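Local coordinates for protein CT021 (PDB 6UXD) that is of unknown function but belongs to a family related to the lipoprotein-handling LolA and LolB proteins, at residues T141-T149 and K199-A207. Numbering follows the deposited sequence.
Sequences TSLNGELIT and KTIEMGHQA
Leu-143 and Met-203 face each other as an antiparallel hydrogen-bonded pair, and the exchange between them shows how a three-residue strand can be added to a longer one. Leu-143 N gives to Met-203 O at 2.8 Å, and Met-203 N returns a bond to Leu-143 O. The pairing runs on past both ends of the short strand: Gly-145 N reaches Ile-201 O, and His-205 N donates to Thr-141 O at 2.9 Å. In the non-hydrogen-bonded pairs, CA-H...O contacts fill in, notably from Glu-202 CA to Leu-143 O. Gly-204 brings its CA to 3.2 Å from Thr-141 O, a CA-H...O contact made against bare backbone.

Side chains reinforce the two faces differently. On one, Asn-144 ND2 donates almost straight (177°) to Glu-202 OE1, 2.8 Å away, with the oxygen in the amide plane and using its anti lone pair; the carboxylate plane is turned 53° from the amide. With CG anti to the backbone N (chi1 -170°) and the chain extended beyond it, Glu-202 carries its carboxylate across to the amide of Asn-144. Trp-66 N also binds OE1, while Tyr-21 OH and Lys-67 N hold OE2, fixing the group's rotation. On the other face, Leu-147 CD1 packs on Met-203 CG at 3.7 Å and on Thr-200 CG2, the leucine and methionine side chains passing one another head to tail. Beyond the strand, Glu-146, the centre of an inverse gamma turn, also makes the salt bridge at the margin, where the extended Lys-199 brings NZ 2.8 Å from Glu-146 OE1, on its syn side.

Strand 196-204 also pairs with strands 21-26 and 186-189, so strand 142-144 borders a curved antiparallel assembly, with helix 66-69 beside Asn-144 and Ile-201.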
loop_
_atom_site.group_PDB
_atom_site.type_symbol
_atom_site.label_atom_id
_atom_site.label_comp_id
_atom_site.label_asym_id
_atom_site.label_seq_id
_atom_site.Cartn_x
_atom_site.Cartn_y
_atom_site.Cartn_z
ATOM N N THR A 141 -5.595 6.669 -15.641
ATOM C CA THR A 141 -4.407 5.961 -16.104
ATOM C C THR A 141 -4.127 4.725 -15.248
ATOM O O THR A 141 -4.246 4.799 -14.021
ATOM C CB THR A 141 -3.188 6.871 -16.060
ATOM O OG1 THR A 141 -3.466 8.062 -16.794
ATOM C CG2 THR A 141 -1.999 6.189 -16.674
ATOM N N SER A 142 -3.744 3.604 -15.886
ATOM C CA SER A 142 -3.440 2.372 -15.172
ATOM C C SER A 142 -2.257 1.637 -15.803
ATOM O O SER A 142 -2.051 1.656 -17.022
ATOM C CB SER A 142 -4.659 1.432 -15.124
ATOM O OG SER A 142 -5.058 0.967 -16.419
ATOM N N LEU A 143 -1.479 0.980 -14.943
ATOM C CA LEU A 143 -0.399 0.087 -15.354
ATOM C C LEU A 143 -0.607 -1.222 -14.621
ATOM O O LEU A 143 -0.496 -1.259 -13.395
ATOM C CB LEU A 143 0.987 0.636 -15.016
ATOM C CG LEU A 143 1.501 1.912 -15.664
ATOM C CD1 LEU A 143 0.757 3.096 -15.098
ATOM C CD2 LEU A 143 2.998 2.028 -15.374
ATOM N N ASN A 144 -0.849 -2.296 -15.356
ATOM C CA ASN A 144 -1.181 -3.577 -14.754
ATOM C C ASN A 144 -0.267 -4.654 -15.316
ATOM O O ASN A 144 -0.130 -4.778 -16.534
ATOM C CB ASN A 144 -2.667 -3.901 -15.003
ATOM C CG ASN A 144 -3.053 -5.295 -14.542
ATOM O OD1 ASN A 144 -2.455 -6.274 -14.956
ATOM N ND2 ASN A 144 -4.069 -5.386 -13.674
ATOM N N GLY A 145 0.362 -5.429 -14.432
ATOM C CA GLY A 145 1.192 -6.526 -14.884
ATOM C C GLY A 145 2.443 -6.746 -14.060
ATOM O O GLY A 145 2.403 -6.668 -12.826
ATOM N N GLU A 146 3.567 -6.992 -14.735
ATOM C CA GLU A 146 4.836 -7.256 -14.056
ATOM C C GLU A 146 5.554 -5.927 -13.844
ATOM O O GLU A 146 6.519 -5.569 -14.533
ATOM C CB GLU A 146 5.687 -8.235 -14.851
ATOM C CG GLU A 146 4.960 -9.460 -15.271
ATOM C CD GLU A 146 4.121 -10.076 -14.168
ATOM O OE1 GLU A 146 4.678 -10.272 -13.043
ATOM O OE2 GLU A 146 2.907 -10.360 -14.458
ATOM N N LEU A 147 5.057 -5.175 -12.855
ATOM C CA LEU A 147 5.527 -3.816 -12.676
ATOM C C LEU A 147 6.989 -3.721 -12.231
ATOM O O LEU A 147 7.591 -2.660 -12.414
ATOM C CB LEU A 147 4.628 -3.086 -11.682
ATOM C CG LEU A 147 3.129 -3.043 -11.981
ATOM C CD1 LEU A 147 2.381 -2.094 -10.987
ATOM C CD2 LEU A 147 2.857 -2.637 -13.419
ATOM N N ILE A 148 7.590 -4.792 -11.694
ATOM C CA ILE A 148 9.012 -4.720 -11.337
ATOM C C ILE A 148 9.918 -4.626 -12.557
ATOM O O ILE A 148 11.119 -4.337 -12.407
ATOM C CB ILE A 148 9.396 -5.912 -10.436
ATOM C CG1 ILE A 148 10.650 -5.583 -9.584
ATOM C CG2 ILE A 148 9.647 -7.193 -11.244
ATOM C CD1 ILE A 148 10.642 -4.161 -8.976
ATOM N N THR A 149 9.372 -4.804 -13.778
ATOM C CA THR A 149 10.154 -4.531 -14.987
ATOM C C THR A 149 10.222 -3.039 -15.303
ATOM O O THR A 149 10.983 -2.632 -16.188
ATOM C CB THR A 149 9.585 -5.293 -16.218
ATOM O OG1 THR A 149 8.214 -4.936 -16.440
ATOM C CG2 THR A 149 9.677 -6.780 -16.016
ATOM N N LYS A 199 3.818 -7.996 -3.926
ATOM C CA LYS A 199 3.932 -7.602 -5.322
ATOM C C LYS A 199 2.870 -6.560 -5.639
ATOM O O LYS A 199 1.714 -6.694 -5.230
ATOM C CB LYS A 199 3.787 -8.848 -6.207
ATOM C CG LYS A 199 3.788 -8.623 -7.713
ATOM C CD LYS A 199 3.808 -9.963 -8.477
ATOM C CE LYS A 199 3.448 -9.786 -9.969
ATOM N NZ LYS A 199 3.384 -11.091 -10.717
ATOM N N THR A 200 3.261 -5.510 -6.352
ATOM C CA THR A 200 2.298 -4.522 -6.831
ATOM C C THR A 200 1.877 -4.911 -8.242
ATOM O O THR A 200 2.707 -4.927 -9.161
ATOM C CB THR A 200 2.882 -3.117 -6.820
ATOM O OG1 THR A 200 3.421 -2.844 -5.521
ATOM C CG2 THR A 200 1.797 -2.102 -7.135
ATOM N N ILE A 201 0.604 -5.248 -8.407
ATOM C CA ILE A 201 0.140 -5.779 -9.683
ATOM C C ILE A 201 -0.540 -4.723 -10.535
ATOM O O ILE A 201 -0.653 -4.916 -11.755
ATOM C CB ILE A 201 -0.785 -6.992 -9.471
ATOM C CG1 ILE A 201 -2.067 -6.604 -8.716
ATOM C CG2 ILE A 201 -0.038 -8.055 -8.708
ATOM C CD1 ILE A 201 -3.010 -7.793 -8.437
ATOM N N GLU A 202 -0.960 -3.603 -9.946
ATOM C CA GLU A 202 -1.525 -2.506 -10.716
ATOM C C GLU A 202 -1.305 -1.219 -9.947
ATOM O O GLU A 202 -1.363 -1.222 -8.717
ATOM C CB GLU A 202 -3.016 -2.719 -10.985
ATOM C CG GLU A 202 -3.607 -1.726 -11.989
ATOM C CD GLU A 202 -5.082 -1.983 -12.300
ATOM O OE1 GLU A 202 -5.406 -3.107 -12.721
ATOM O OE2 GLU A 202 -5.919 -1.059 -12.108
ATOM N N MET A 203 -0.986 -0.142 -10.660
ATOM C CA MET A 203 -0.992 1.183 -10.055
ATOM C C MET A 203 -1.389 2.186 -11.126
ATOM O O MET A 203 -1.277 1.922 -12.330
ATOM C CB MET A 203 0.369 1.551 -9.426
ATOM C CG MET A 203 1.520 1.476 -10.380
ATOM S SD MET A 203 3.151 1.908 -9.747
ATOM C CE MET A 203 3.422 0.769 -8.377
ATOM N N GLY A 204 -1.875 3.338 -10.675
ATOM C CA GLY A 204 -2.255 4.383 -11.594
ATOM C C GLY A 204 -2.757 5.664 -10.951
ATOM O O GLY A 204 -2.368 6.034 -9.831
ATOM N N HIS A 205 -3.596 6.370 -11.703
ATOM C CA HIS A 205 -4.021 7.716 -11.367
ATOM C C HIS A 205 -5.499 7.866 -11.687
ATOM O O HIS A 205 -6.079 7.067 -12.434
ATOM C CB HIS A 205 -3.224 8.761 -12.145
ATOM C CG HIS A 205 -1.747 8.532 -12.135
ATOM N ND1 HIS A 205 -0.982 8.653 -10.996
ATOM C CD2 HIS A 205 -0.890 8.197 -13.130
ATOM C CE1 HIS A 205 0.284 8.417 -11.289
ATOM N NE2 HIS A 205 0.367 8.132 -12.576
ATOM N N GLN A 206 -6.095 8.917 -11.110
ATOM C CA GLN A 206 -7.461 9.341 -11.413
ATOM C C GLN A 206 -8.480 8.293 -11.011
ATOM O O GLN A 206 -9.497 8.132 -11.677
ATOM C CB GLN A 206 -7.642 9.667 -12.900
ATOM C CG GLN A 206 -6.714 10.741 -13.430
ATOM C CD GLN A 206 -6.768 10.865 -14.952
ATOM O OE1 GLN A 206 -7.052 11.942 -15.489
ATOM N NE2 GLN A 206 -6.481 9.757 -15.656
ATOM N N ALA A 207 -8.201 7.544 -9.954
ATOM C CA ALA A 207 -9.204 6.646 -9.409
ATOM C C ALA A 207 -10.129 7.407 -8.458
ATOM O O ALA A 207 -9.709 8.335 -7.760
ATOM C CB ALA A 207 -8.551 5.491 -8.663
#